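Local coordinates for metagenomic carboxyl esterase MGS0156 (Uncultured organism, PDB 5D8M), which probably hydrolyses carboxylic ester bonds, as a carboxyl esterase built on the alpha/beta-hydrolase fold, at residues Gly29-Arg34 / Gly288-Gly293; Gly35-Ile40 / Ala332-Glu337; Glu39-Ile44 / Pro325-Ala330. All blocks are in the same frame, centred on the assembly; numbering follows the deposited sequence.

Contact 1 of 3, residues Gly29-Arg34 / Gly288-Gly293; sequences GIQDGR and GGTLLG
Parallel backbone pairing joins the short strand Q31-D32 to the strand entered at T290, with Q31 level with T290 and D32 with L291. Q31 is held on both of its peptide groups: its N gives a hydrogen bond to G289 O at 2.8 Å, in the plane of that carbonyl, and its O accepts from L291 N almost along the C=O axis (174°). One step on, G33 N reaches L291 O at 2.8 Å in a more bent bond (141°), at the N-cap position where the chain turns into helix 34-48. A water donating to both R34 O and L292 O carries the link past the last direct bond.

Charge pairing stays within the first segment. R34 bends at chi3 (-68°), so its guanidinium meets D32 side-on and in plane, NE to OD1 at 2.8 Å and NH2 to OD2 at 2.7 Å. Both oxygens use syn lone pairs; the anti lone pair of OD1 takes R34 N at 3.2 Å, an Asx turn that fixes the carboxylate.

Nonpolar packing sets I30 CG2 on L291 CB at 3.8 Å, and the aliphatic part of R34 crosses L291 obliquely, R34 CD 4.0 Å from L291 CD2. Strand 31-32 forms one edge of the parallel sheet; T290 and L292 pass the pairing on to strand 244-248, while Y334 of helix 324-338 packs on both.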
ATOM      1  N   GLY A  29       5.140 -17.497  -7.975  1.00 23.96           N
ATOM      2  CA  GLY A  29       6.268 -17.460  -7.061  1.00 23.95           C
ATOM      3  C   GLY A  29       6.026 -16.755  -5.738  1.00 21.68           C
ATOM      4  O   GLY A  29       6.956 -16.263  -5.111  1.00 23.68           O
ATOM      5  N   ILE A  30       4.782 -16.713  -5.292  1.00 17.59           N
ATOM      6  CA  ILE A  30       4.474 -15.991  -4.062  1.00 19.42           C
ATOM      7  C   ILE A  30       4.599 -16.893  -2.858  1.00 21.38           C
ATOM      8  O   ILE A  30       4.014 -17.972  -2.848  1.00 22.69           O
ATOM      9  CB  ILE A  30       3.056 -15.397  -4.087  1.00 18.99           C
ATOM     10  CG1 ILE A  30       2.875 -14.508  -5.312  1.00 21.53           C
ATOM     11  CG2 ILE A  30       2.778 -14.593  -2.830  1.00 16.84           C
ATOM     12  CD1 ILE A  30       3.842 -13.415  -5.354  1.00 27.20           C
ATOM     13  N   GLN A  31       5.339 -16.442  -1.844  1.00 16.44           N
ATOM     14  CA  GLN A  31       5.422 -17.156  -0.579  1.00 21.72           C
ATOM     15  C   GLN A  31       4.224 -16.804   0.289  1.00 23.05           C
ATOM     16  O   GLN A  31       3.881 -15.625   0.432  1.00 23.48           O
ATOM     17  CB  GLN A  31       6.715 -16.819   0.168  1.00 24.62           C
ATOM     18  CG  GLN A  31       7.984 -17.046  -0.619  1.00 34.79           C
ATOM     19  CD  GLN A  31       9.230 -16.657   0.180  1.00 50.79           C
ATOM     20  OE1 GLN A  31       9.210 -16.593   1.422  1.00 52.70           O
ATOM     21  NE2 GLN A  31      10.321 -16.391  -0.532  1.00 59.44           N
ATOM     22  N   ASP A  32       3.593 -17.818   0.872  1.00 20.98           N
ATOM     23  CA  ASP A  32       2.396 -17.601   1.682  1.00 23.25           C
ATOM     24  C   ASP A  32       2.750 -17.329   3.147  1.00 22.85           C
ATOM     25  O   ASP A  32       3.010 -18.246   3.894  1.00 21.73           O
ATOM     26  CB  ASP A  32       1.462 -18.814   1.582  1.00 24.03           C
ATOM     27  CG  ASP A  32       0.041 -18.503   2.054  1.00 26.76           C
ATOM     28  OD1 ASP A  32      -0.142 -17.497   2.782  1.00 21.90           O
ATOM     29  OD2 ASP A  32      -0.892 -19.257   1.689  1.00 25.24           O
ATOM     30  N   GLY A  33       2.746 -16.070   3.568  1.00 22.11           N
ATOM     31  CA  GLY A  33       3.074 -15.779   4.957  1.00 19.77           C
ATOM     32  C   GLY A  33       1.882 -15.362   5.795  1.00 19.18           C
ATOM     33  O   GLY A  33       2.053 -14.758   6.873  1.00 16.49           O
ATOM     34  N   ARG A  34       0.681 -15.663   5.293  1.00 15.20           N
ATOM     35  CA  ARG A  34      -0.567 -15.218   5.910  1.00 16.06           C
ATOM     36  C   ARG A  34      -0.748 -15.701   7.339  1.00 17.49           C
ATOM     37  O   ARG A  34      -1.304 -14.985   8.173  1.00 15.32           O
ATOM     38  CB  ARG A  34      -1.774 -15.683   5.089  1.00 16.16           C
ATOM     39  CG  ARG A  34      -1.955 -14.942   3.787  1.00 15.79           C
ATOM     40  CD  ARG A  34      -3.123 -15.494   3.010  1.00 16.52           C
ATOM     41  NE  ARG A  34      -2.865 -16.852   2.526  1.00 15.43           N
ATOM     42  CZ  ARG A  34      -3.829 -17.725   2.260  1.00 18.49           C
ATOM     43  NH1 ARG A  34      -5.099 -17.378   2.459  1.00 13.15           N
ATOM     44  NH2 ARG A  34      -3.528 -18.941   1.793  1.00 18.34           N
ATOM     45  N   GLY A 288       6.567 -12.754  -6.914  1.00 20.63           N
ATOM     46  CA  GLY A 288       7.846 -13.209  -6.379  1.00 23.69           C
ATOM     47  C   GLY A 288       8.062 -12.812  -4.921  1.00 25.01           C
ATOM     48  O   GLY A 288       9.094 -13.128  -4.338  1.00 23.93           O
ATOM     49  N   GLY A 289       7.095 -12.103  -4.338  1.00 17.93           N
ATOM     50  CA  GLY A 289       7.188 -11.695  -2.951  1.00 21.14           C
ATOM     51  C   GLY A 289       6.516 -12.617  -1.944  1.00 18.70           C
ATOM     52  O   GLY A 289       6.279 -13.800  -2.211  1.00 20.81           O
ATOM     53  N   THR A 290       6.245 -12.070  -0.769  1.00 15.17           N
ATOM     54  CA  THR A 290       5.515 -12.757   0.285  1.00 15.08           C
ATOM     55  C   THR A 290       4.136 -12.138   0.431  1.00 13.44           C
ATOM     56  O   THR A 290       4.024 -10.937   0.505  1.00 13.88           O
ATOM     57  CB  THR A 290       6.263 -12.676   1.633  1.00 18.46           C
ATOM     58  OG1 THR A 290       7.414 -13.501   1.557  1.00 16.07           O
ATOM     59  CG2 THR A 290       5.383 -13.145   2.816  1.00 19.61           C
ATOM     60  N   LEU A 291       3.091 -12.965   0.446  1.00 11.61           N
ATOM     61  CA  LEU A 291       1.741 -12.484   0.746  1.00 15.57           C
ATOM     62  C   LEU A 291       1.506 -12.530   2.257  1.00 14.68           C
ATOM     63  O   LEU A 291       1.562 -13.607   2.866  1.00 13.37           O
ATOM     64  CB  LEU A 291       0.684 -13.328   0.024  1.00 15.99           C
ATOM     65  CG  LEU A 291      -0.783 -13.024   0.352  1.00 16.78           C
ATOM     66  CD1 LEU A 291      -1.154 -11.578  -0.012  1.00 16.29           C
ATOM     67  CD2 LEU A 291      -1.661 -14.035  -0.394  1.00 15.09           C
ATOM     68  N   LEU A 292       1.264 -11.366   2.844  1.00 10.57           N
ATOM     69  CA  LEU A 292       1.050 -11.262   4.265  1.00 10.55           C
ATOM     70  C   LEU A 292      -0.433 -11.407   4.602  1.00 13.89           C
ATOM     71  O   LEU A 292      -0.769 -11.810   5.706  1.00 15.83           O
ATOM     72  CB  LEU A 292       1.572  -9.920   4.806  1.00 12.16           C
ATOM     73  CG  LEU A 292       3.052  -9.636   4.621  1.00 14.18           C
ATOM     74  CD1 LEU A 292       3.366  -8.267   5.207  1.00 11.56           C
ATOM     75  CD2 LEU A 292       3.877 -10.735   5.273  1.00 11.46           C
ATOM     76  N   GLY A 293      -1.321 -11.066   3.670  1.00 10.27           N
ATOM     77  CA  GLY A 293      -2.736 -11.225   3.931  1.00 10.81           C
ATOM     78  C   GLY A 293      -3.629 -10.124   3.422  1.00 11.13           C
ATOM     79  O   GLY A 293      -3.263  -9.317   2.542  1.00  9.63           O
TER
HETATM   80  O   HOH W   1      -3.075 -12.857   7.132  1.00 18.81           O

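Contact 2 of 3, residues Gly35-Ile40 / Ala332-Glu337; sequences GRFREI and ARYVEE
A salt bridge joins helix 34-48 to helix 324-338. R36 sets CG anti to its backbone N and then bends at chi2 (55°), which presents the side of its guanidinium to the extended arm of E337. The grip is two-pronged: NE donates to E337 OE1 at 2.9 Å, and NH2 to E337 OE2 at 2.6 Å. Both carboxylate oxygens offer syn lone pairs, and the two flat groups are only 17° from coplanar. The remaining nitrogen, NH1, makes a long, weak bond to E39 OE1 (3.3 Å), so the arginine joins two carboxylates in one network. NH1 also donates to R76 O and NH2 to P77 O, and I40 CG1 lies over one guanidinium face, offset toward its rim.

In alpha/beta-hydrolases a C-terminal helix characteristically packs against the central sheet, and helix 324-338 is consistent with that place; the axes of segments 35-40 and 332-337 come within 10.0 Å, their N-to-C directions 129° apart.

The apolar part centres on Y334. Its ring turns an edge to F37 N, with CE2 3.9 Å from R36 CB and CD2 4.0 Å from F37 CB. In return, Y334 CB sits at the edge of the F37 ring, near its plane. I40 sends CD1 to Y334 CA at 3.8 Å, while its CG2 branch touches R333 CB; the charged end of R333 leads away to E329. Toward the sheet, F37 presses on L292 and L248, and Y334 on Y246.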
ATOM      1  N   GLY A  35      -0.326 -16.938   7.591  1.00 18.18           N
ATOM      2  CA  GLY A  35      -0.488 -17.559   8.891  1.00 18.26           C
ATOM      3  C   GLY A  35       0.388 -16.911   9.953  1.00 19.27           C
ATOM      4  O   GLY A  35      -0.080 -16.612  11.043  1.00 20.60           O
ATOM      5  N   ARG A  36       1.661 -16.700   9.643  1.00 20.31           N
ATOM      6  CA  ARG A  36       2.560 -16.111  10.619  1.00 24.63           C
ATOM      7  C   ARG A  36       2.208 -14.631  10.833  1.00 23.07           C
ATOM      8  O   ARG A  36       2.246 -14.126  11.961  1.00 17.01           O
ATOM      9  CB  ARG A  36       4.021 -16.276  10.185  1.00 22.41           C
ATOM     10  CG  ARG A  36       5.055 -15.689  11.167  1.00 19.05           C
ATOM     11  CD  ARG A  36       4.914 -16.242  12.575  1.00 18.99           C
ATOM     12  NE  ARG A  36       5.941 -15.700  13.462  1.00 19.70           N
ATOM     13  CZ  ARG A  36       6.016 -15.943  14.769  1.00 25.20           C
ATOM     14  NH1 ARG A  36       5.119 -16.725  15.360  1.00 23.61           N
ATOM     15  NH2 ARG A  36       7.001 -15.415  15.486  1.00 23.75           N
ATOM     16  N   PHE A  37       1.817 -13.944   9.766  1.00 14.96           N
ATOM     17  CA  PHE A  37       1.448 -12.543   9.934  1.00 14.31           C
ATOM     18  C   PHE A  37       0.207 -12.396  10.839  1.00 15.27           C
ATOM     19  O   PHE A  37       0.192 -11.530  11.726  1.00 14.29           O
ATOM     20  CB  PHE A  37       1.225 -11.869   8.579  1.00 13.52           C
ATOM     21  CG  PHE A  37       0.997 -10.380   8.677  1.00 14.55           C
ATOM     22  CD1 PHE A  37       2.066  -9.506   8.855  1.00 15.37           C
ATOM     23  CD2 PHE A  37      -0.283  -9.866   8.647  1.00 16.90           C
ATOM     24  CE1 PHE A  37       1.853  -8.122   8.966  1.00 14.61           C
ATOM     25  CE2 PHE A  37      -0.511  -8.487   8.754  1.00 12.51           C
ATOM     26  CZ  PHE A  37       0.563  -7.619   8.909  1.00 14.80           C
ATOM     27  N   ARG A  38      -0.815 -13.238  10.633  1.00 16.20           N
ATOM     28  CA  ARG A  38      -2.003 -13.212  11.510  1.00 19.03           C
ATOM     29  C   ARG A  38      -1.618 -13.451  12.973  1.00 17.51           C
ATOM     30  O   ARG A  38      -2.093 -12.770  13.888  1.00 15.32           O
ATOM     31  CB  ARG A  38      -3.045 -14.264  11.082  1.00 19.10           C
ATOM     32  CG  ARG A  38      -4.252 -14.350  12.037  1.00 17.39           C
ATOM     33  CD  ARG A  38      -5.286 -15.422  11.612  1.00 18.21           C
ATOM     34  NE  ARG A  38      -5.713 -15.253  10.215  1.00 14.80           N
ATOM     35  CZ  ARG A  38      -6.644 -14.403   9.794  1.00 18.79           C
ATOM     36  NH1 ARG A  38      -7.279 -13.629  10.659  1.00 14.55           N
ATOM     37  NH2 ARG A  38      -6.942 -14.332   8.497  1.00 17.32           N
ATOM     38  N   GLU A  39      -0.733 -14.415  13.170  1.00 15.91           N
ATOM     39  CA  GLU A  39      -0.238 -14.767  14.480  1.00 16.86           C
ATOM     40  C   GLU A  39       0.437 -13.577  15.175  1.00 16.77           C
ATOM     41  O   GLU A  39       0.169 -13.290  16.336  1.00 17.19           O
ATOM     42  CB  GLU A  39       0.737 -15.933  14.329  1.00 18.63           C
ATOM     43  CG  GLU A  39       1.200 -16.604  15.611  1.00 24.35           C
ATOM     44  CD  GLU A  39       1.979 -17.864  15.295  1.00 30.13           C
ATOM     45  OE1 GLU A  39       2.380 -18.031  14.121  1.00 28.06           O
ATOM     46  OE2 GLU A  39       2.156 -18.705  16.197  1.00 36.17           O
ATOM     47  N   ILE A  40       1.327 -12.906  14.453  1.00 16.60           N
ATOM     48  CA  ILE A  40       2.025 -11.735  14.967  1.00 16.40           C
ATOM     49  C   ILE A  40       1.054 -10.601  15.281  1.00 15.88           C
ATOM     50  O   ILE A  40       1.090 -10.029  16.382  1.00 16.74           O
ATOM     51  CB  ILE A  40       3.084 -11.257  13.960  1.00 16.19           C
ATOM     52  CG1 ILE A  40       4.258 -12.243  13.960  1.00 17.58           C
ATOM     53  CG2 ILE A  40       3.556  -9.837  14.290  1.00 16.17           C
ATOM     54  CD1 ILE A  40       5.307 -11.955  12.875  1.00 18.56           C
ATOM     55  N   ALA A 332       6.386  -4.421  10.659  1.00  9.33           N
ATOM     56  CA  ALA A 332       7.767  -4.251  11.116  1.00 13.93           C
ATOM     57  C   ALA A 332       8.328  -5.515  11.754  1.00 14.57           C
ATOM     58  O   ALA A 332       9.471  -5.872  11.509  1.00 16.95           O
ATOM     59  CB  ALA A 332       7.876  -3.065  12.120  1.00 10.72           C
ATOM     60  N   ARG A 333       7.543  -6.159  12.612  1.00 15.02           N
ATOM     61  CA  ARG A 333       8.006  -7.348  13.315  1.00 18.06           C
ATOM     62  C   ARG A 333       8.129  -8.554  12.382  1.00 16.20           C
ATOM     63  O   ARG A 333       9.056  -9.353  12.539  1.00 13.31           O
ATOM     64  CB  ARG A 333       7.080  -7.685  14.495  1.00 13.25           C
ATOM     65  CG  ARG A 333       7.150  -6.638  15.625  1.00 13.46           C
ATOM     66  CD  ARG A 333       6.637  -7.224  16.913  1.00 18.15           C
ATOM     67  NE  ARG A 333       6.402  -6.229  17.954  1.00 18.16           N
ATOM     68  CZ  ARG A 333       7.308  -5.839  18.843  1.00 19.95           C
ATOM     69  NH1 ARG A 333       8.549  -6.343  18.826  1.00 18.32           N
ATOM     70  NH2 ARG A 333       6.966  -4.946  19.757  1.00 17.71           N
ATOM     71  N   TYR A 334       7.211  -8.682  11.421  1.00 11.55           N
ATOM     72  CA  TYR A 334       7.275  -9.786  10.444  1.00 13.77           C
ATOM     73  C   TYR A 334       8.538  -9.640   9.602  1.00 14.00           C
ATOM     74  O   TYR A 334       9.291 -10.603   9.410  1.00 13.58           O
ATOM     75  CB  TYR A 334       6.030  -9.825   9.518  1.00 12.90           C
ATOM     76  CG  TYR A 334       6.023 -11.037   8.602  1.00 15.18           C
ATOM     77  CD1 TYR A 334       6.850 -11.095   7.472  1.00 12.20           C
ATOM     78  CD2 TYR A 334       5.203 -12.130   8.867  1.00 14.35           C
ATOM     79  CE1 TYR A 334       6.868 -12.209   6.648  1.00 15.40           C
ATOM     80  CE2 TYR A 334       5.215 -13.248   8.032  1.00 16.64           C
ATOM     81  CZ  TYR A 334       6.052 -13.276   6.930  1.00 15.02           C
ATOM     82  OH  TYR A 334       6.088 -14.381   6.118  1.00 15.94           O
ATOM     83  N   VAL A 335       8.776  -8.437   9.087  1.00 11.43           N
ATOM     84  CA  VAL A 335       9.924  -8.235   8.198  1.00 11.93           C
ATOM     85  C   VAL A 335      11.243  -8.396   8.954  1.00 15.94           C
ATOM     86  O   VAL A 335      12.165  -9.078   8.473  1.00 17.40           O
ATOM     87  CB  VAL A 335       9.865  -6.848   7.498  1.00 14.55           C
ATOM     88  CG1 VAL A 335      11.109  -6.623   6.640  1.00 12.18           C
ATOM     89  CG2 VAL A 335       8.620  -6.766   6.628  1.00 12.71           C
ATOM     90  N   GLU A 336      11.335  -7.824  10.154  1.00 14.26           N
ATOM     91  CA  GLU A 336      12.538  -8.033  10.968  1.00 15.25           C
ATOM     92  C   GLU A 336      12.791  -9.521  11.220  1.00 17.62           C
ATOM     93  O   GLU A 336      13.926 -10.000  11.128  1.00 19.39           O
ATOM     94  CB  GLU A 336      12.449  -7.308  12.310  1.00 14.51           C
ATOM     95  CG  GLU A 336      13.681  -7.604  13.198  1.00 16.08           C
ATOM     96  CD  GLU A 336      13.632  -6.909  14.546  1.00 22.54           C
ATOM     97  OE1 GLU A 336      12.883  -5.906  14.694  1.00 22.00           O
ATOM     98  OE2 GLU A 336      14.359  -7.360  15.455  1.00 22.95           O
ATOM     99  N   GLU A 337      11.731 -10.254  11.530  1.00 17.06           N
ATOM    100  CA  GLU A 337      11.849 -11.691  11.729  1.00 18.17           C
ATOM    101  C   GLU A 337      12.264 -12.385  10.431  1.00 21.56           C
ATOM    102  O   GLU A 337      13.125 -13.266  10.439  1.00 18.77           O
ATOM    103  CB  GLU A 337      10.533 -12.274  12.244  1.00 22.06           C
ATOM    104  CG  GLU A 337      10.555 -13.796  12.476  1.00 25.69           C
ATOM    105  CD  GLU A 337       9.248 -14.320  13.071  1.00 27.33           C
ATOM    106  OE1 GLU A 337       8.284 -14.529  12.301  1.00 25.48           O
ATOM    107  OE2 GLU A 337       9.183 -14.517  14.309  1.00 27.47           O
TER

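Contact 3 of 3, residues Glu39-Ile44 / Pro325-Ala330; sequences EIMTAI and PALLEA
A330 directs its methyl toward the facing helix, where I40, M41 and I44 all touch it. Its CB meets M41 CB at 3.6 Å, the I40 branch CG2 at 3.9 Å and I44 CD1 at 4.0 Å. The axes of these segments come within 8.9 Å, crossing at 130°, a closeness consistent with so small a residue there.

M41, a selenomethionine here, starts with CG anti to the backbone N (chi1 -169°) and stays extended to its tip. It thereby runs across the facing helix, obliquely to L327: SE lies 3.7 Å from L327 CD1, and the terminal CE reaches L327 N at 3.6 Å and brushes the A326 methyl. I44 comes over A330 and E329, its CG1 placed anti to the carbonyl carbon. It crosses E329 obliquely, CG2 touching E329 OE1 at 3.5 Å while CD1 lies along the E329 chain from CB to OE2 and closest to A330 N, at 3.5 Å.

Apart from alkyl groups resting on carboxylate oxygens and backbone N atoms, the contact is hydrocarbon and selenium, without hydrogen bonds between the segments. The buried E329 carboxylate is satisfied by H48 and R333, which probably help offset repulsion from D113 OD2 close to its OE1.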
ATOM      1  N   GLU A  39      -0.733 -14.415  13.170  1.00 15.91           N
ATOM      2  CA  GLU A  39      -0.238 -14.767  14.480  1.00 16.86           C
ATOM      3  C   GLU A  39       0.437 -13.577  15.175  1.00 16.77           C
ATOM      4  O   GLU A  39       0.169 -13.290  16.336  1.00 17.19           O
ATOM      5  CB  GLU A  39       0.737 -15.933  14.329  1.00 18.63           C
ATOM      6  CG  GLU A  39       1.200 -16.604  15.611  1.00 24.35           C
ATOM      7  CD  GLU A  39       1.979 -17.864  15.295  1.00 30.13           C
ATOM      8  OE1 GLU A  39       2.380 -18.031  14.121  1.00 28.06           O
ATOM      9  OE2 GLU A  39       2.156 -18.705  16.197  1.00 36.17           O
ATOM     10  N   ILE A  40       1.327 -12.906  14.453  1.00 16.60           N
ATOM     11  CA  ILE A  40       2.025 -11.735  14.967  1.00 16.40           C
ATOM     12  C   ILE A  40       1.054 -10.601  15.281  1.00 15.88           C
ATOM     13  O   ILE A  40       1.090 -10.029  16.382  1.00 16.74           O
ATOM     14  CB  ILE A  40       3.084 -11.257  13.960  1.00 16.19           C
ATOM     15  CG1 ILE A  40       4.258 -12.243  13.960  1.00 17.58           C
ATOM     16  CG2 ILE A  40       3.556  -9.837  14.290  1.00 16.17           C
ATOM     17  CD1 ILE A  40       5.307 -11.955  12.875  1.00 18.56           C
HETATM   18  N   MSE A  41       0.168 -10.283  14.339  1.00 15.11           N
HETATM   19  CA  MSE A  41      -0.722  -9.135  14.537  1.00 14.81           C
HETATM   20  C   MSE A  41      -1.693  -9.414  15.685  1.00 17.04           C
HETATM   21  O   MSE A  41      -1.959  -8.552  16.528  1.00 18.49           O
HETATM   22  CB  MSE A  41      -1.476  -8.792  13.252  1.00 14.08           C
HETATM   23  CG  MSE A  41      -2.212  -7.464  13.313  1.00 19.13           C
HETATM   24 SE   MSE A  41      -2.910  -6.912  11.575  0.58 17.40          SE
HETATM   25  CE  MSE A  41      -3.971  -5.369  12.218  1.00 13.69           C
ATOM     26  N   THR A  42      -2.173 -10.644  15.748  1.00 17.81           N
ATOM     27  CA  THR A  42      -3.092 -11.054  16.797  1.00 19.39           C
ATOM     28  C   THR A  42      -2.474 -10.964  18.214  1.00 21.67           C
ATOM     29  O   THR A  42      -3.122 -10.479  19.150  1.00 17.44           O
ATOM     30  CB  THR A  42      -3.596 -12.491  16.513  1.00 19.14           C
ATOM     31  OG1 THR A  42      -4.341 -12.485  15.283  1.00 19.56           O
ATOM     32  CG2 THR A  42      -4.479 -12.995  17.641  1.00 21.07           C
ATOM     33  N   ALA A  43      -1.227 -11.419  18.356  1.00 19.83           N
ATOM     34  CA  ALA A  43      -0.486 -11.338  19.618  1.00 20.93           C
ATOM     35  C   ALA A  43      -0.204  -9.896  20.021  1.00 21.21           C
ATOM     36  O   ALA A  43      -0.296  -9.549  21.203  1.00 18.65           O
ATOM     37  CB  ALA A  43       0.832 -12.123  19.518  1.00 19.35           C
ATOM     38  N   ILE A  44       0.125  -9.056  19.031  1.00 17.30           N
ATOM     39  CA  ILE A  44       0.369  -7.634  19.278  1.00 18.35           C
ATOM     40  C   ILE A  44      -0.853  -6.991  19.923  1.00 17.93           C
ATOM     41  O   ILE A  44      -0.747  -6.271  20.920  1.00 18.02           O
ATOM     42  CB  ILE A  44       0.752  -6.887  17.962  1.00 18.66           C
ATOM     43  CG1 ILE A  44       2.214  -7.197  17.608  1.00 16.86           C
ATOM     44  CG2 ILE A  44       0.555  -5.371  18.095  1.00 19.15           C
ATOM     45  CD1 ILE A  44       2.667  -6.606  16.299  1.00 16.36           C
ATOM     46  N   PRO A 325      -2.107   1.099  13.758  1.00 11.80           N
ATOM     47  CA  PRO A 325      -0.883   0.905  14.547  1.00 13.71           C
ATOM     48  C   PRO A 325      -0.500  -0.554  14.686  1.00 15.17           C
ATOM     49  O   PRO A 325       0.680  -0.888  14.527  1.00 13.36           O
ATOM     50  CB  PRO A 325      -1.242   1.487  15.920  1.00 14.43           C
ATOM     51  CG  PRO A 325      -2.335   2.510  15.613  1.00 13.43           C
ATOM     52  CD  PRO A 325      -3.131   1.844  14.527  1.00 12.12           C
ATOM     53  N   ALA A 326      -1.479  -1.410  14.968  1.00 14.25           N
ATOM     54  CA  ALA A 326      -1.192  -2.831  15.106  1.00 12.64           C
ATOM     55  C   ALA A 326      -0.694  -3.395  13.781  1.00 16.08           C
ATOM     56  O   ALA A 326       0.242  -4.212  13.756  1.00 14.95           O
ATOM     57  CB  ALA A 326      -2.405  -3.574  15.573  1.00 12.57           C
ATOM     58  N   LEU A 327      -1.316  -2.957  12.683  1.00 14.68           N
ATOM     59  CA  LEU A 327      -0.924  -3.406  11.348  1.00 10.74           C
ATOM     60  C   LEU A 327       0.523  -3.036  11.045  1.00  8.10           C
ATOM     61  O   LEU A 327       1.278  -3.882  10.576  1.00 13.08           O
ATOM     62  CB  LEU A 327      -1.838  -2.810  10.265  1.00  9.69           C
ATOM     63  CG  LEU A 327      -1.595  -3.305   8.822  1.00 12.86           C
ATOM     64  CD1 LEU A 327      -2.106  -4.757   8.615  1.00  8.91           C
ATOM     65  CD2 LEU A 327      -2.268  -2.356   7.801  1.00 11.48           C
ATOM     66  N   LEU A 328       0.901  -1.778  11.300  1.00  8.21           N
ATOM     67  CA  LEU A 328       2.250  -1.317  10.993  1.00 13.98           C
ATOM     68  C   LEU A 328       3.285  -2.006  11.897  1.00 14.57           C
ATOM     69  O   LEU A 328       4.361  -2.378  11.434  1.00 14.02           O
ATOM     70  CB  LEU A 328       2.356   0.198  11.143  1.00  9.50           C
ATOM     71  CG  LEU A 328       3.649   0.852  10.648  1.00 10.06           C
ATOM     72  CD1 LEU A 328       3.807   0.625   9.135  1.00  9.89           C
ATOM     73  CD2 LEU A 328       3.664   2.360  10.976  1.00  9.66           C
ATOM     74  N   GLU A 329       2.965  -2.156  13.184  1.00  9.74           N
ATOM     75  CA  GLU A 329       3.837  -2.894  14.070  1.00 14.90           C
ATOM     76  C   GLU A 329       3.999  -4.362  13.644  1.00 14.08           C
ATOM     77  O   GLU A 329       5.113  -4.898  13.666  1.00 15.23           O
ATOM     78  CB  GLU A 329       3.332  -2.806  15.517  1.00 15.91           C
ATOM     79  CG  GLU A 329       4.356  -3.345  16.506  1.00 14.13           C
ATOM     80  CD  GLU A 329       3.817  -3.504  17.926  1.00 18.96           C
ATOM     81  OE1 GLU A 329       2.909  -2.726  18.346  1.00 18.59           O
ATOM     82  OE2 GLU A 329       4.299  -4.426  18.628  1.00 16.66           O
ATOM     83  N   ALA A 330       2.909  -5.013  13.242  1.00 11.04           N
ATOM     84  CA  ALA A 330       2.996  -6.385  12.754  1.00 11.96           C
ATOM     85  C   ALA A 330       3.874  -6.466  11.503  1.00 13.39           C
ATOM     86  O   ALA A 330       4.693  -7.387  11.361  1.00 13.42           O
ATOM     87  CB  ALA A 330       1.576  -6.963  12.466  1.00 10.18           C
TER

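All three contacts join strand 31-32 and the following helix 34-48 to chain more than 250 residues later. Contact 1 adds the strand to the sheet edge; contacts 2 and 3 lay the helix across helix 324-338. Because the helices are largely opposed, contact 3 pairs later residues of the first with earlier ones of the second. Contacts 2 and 3, centres about 7 Å apart, share E39 and I40, the latter touching the facing helix in both. Centres of contacts 1 and 2 lie about 12 Å apart, and L292 meets Y334; those of 1 and 3, about 17 Å apart, do not touch (nearest atoms about 5 Å). The N-terminal segment joins a strand and a helix of a probable alpha/beta-hydrolase core.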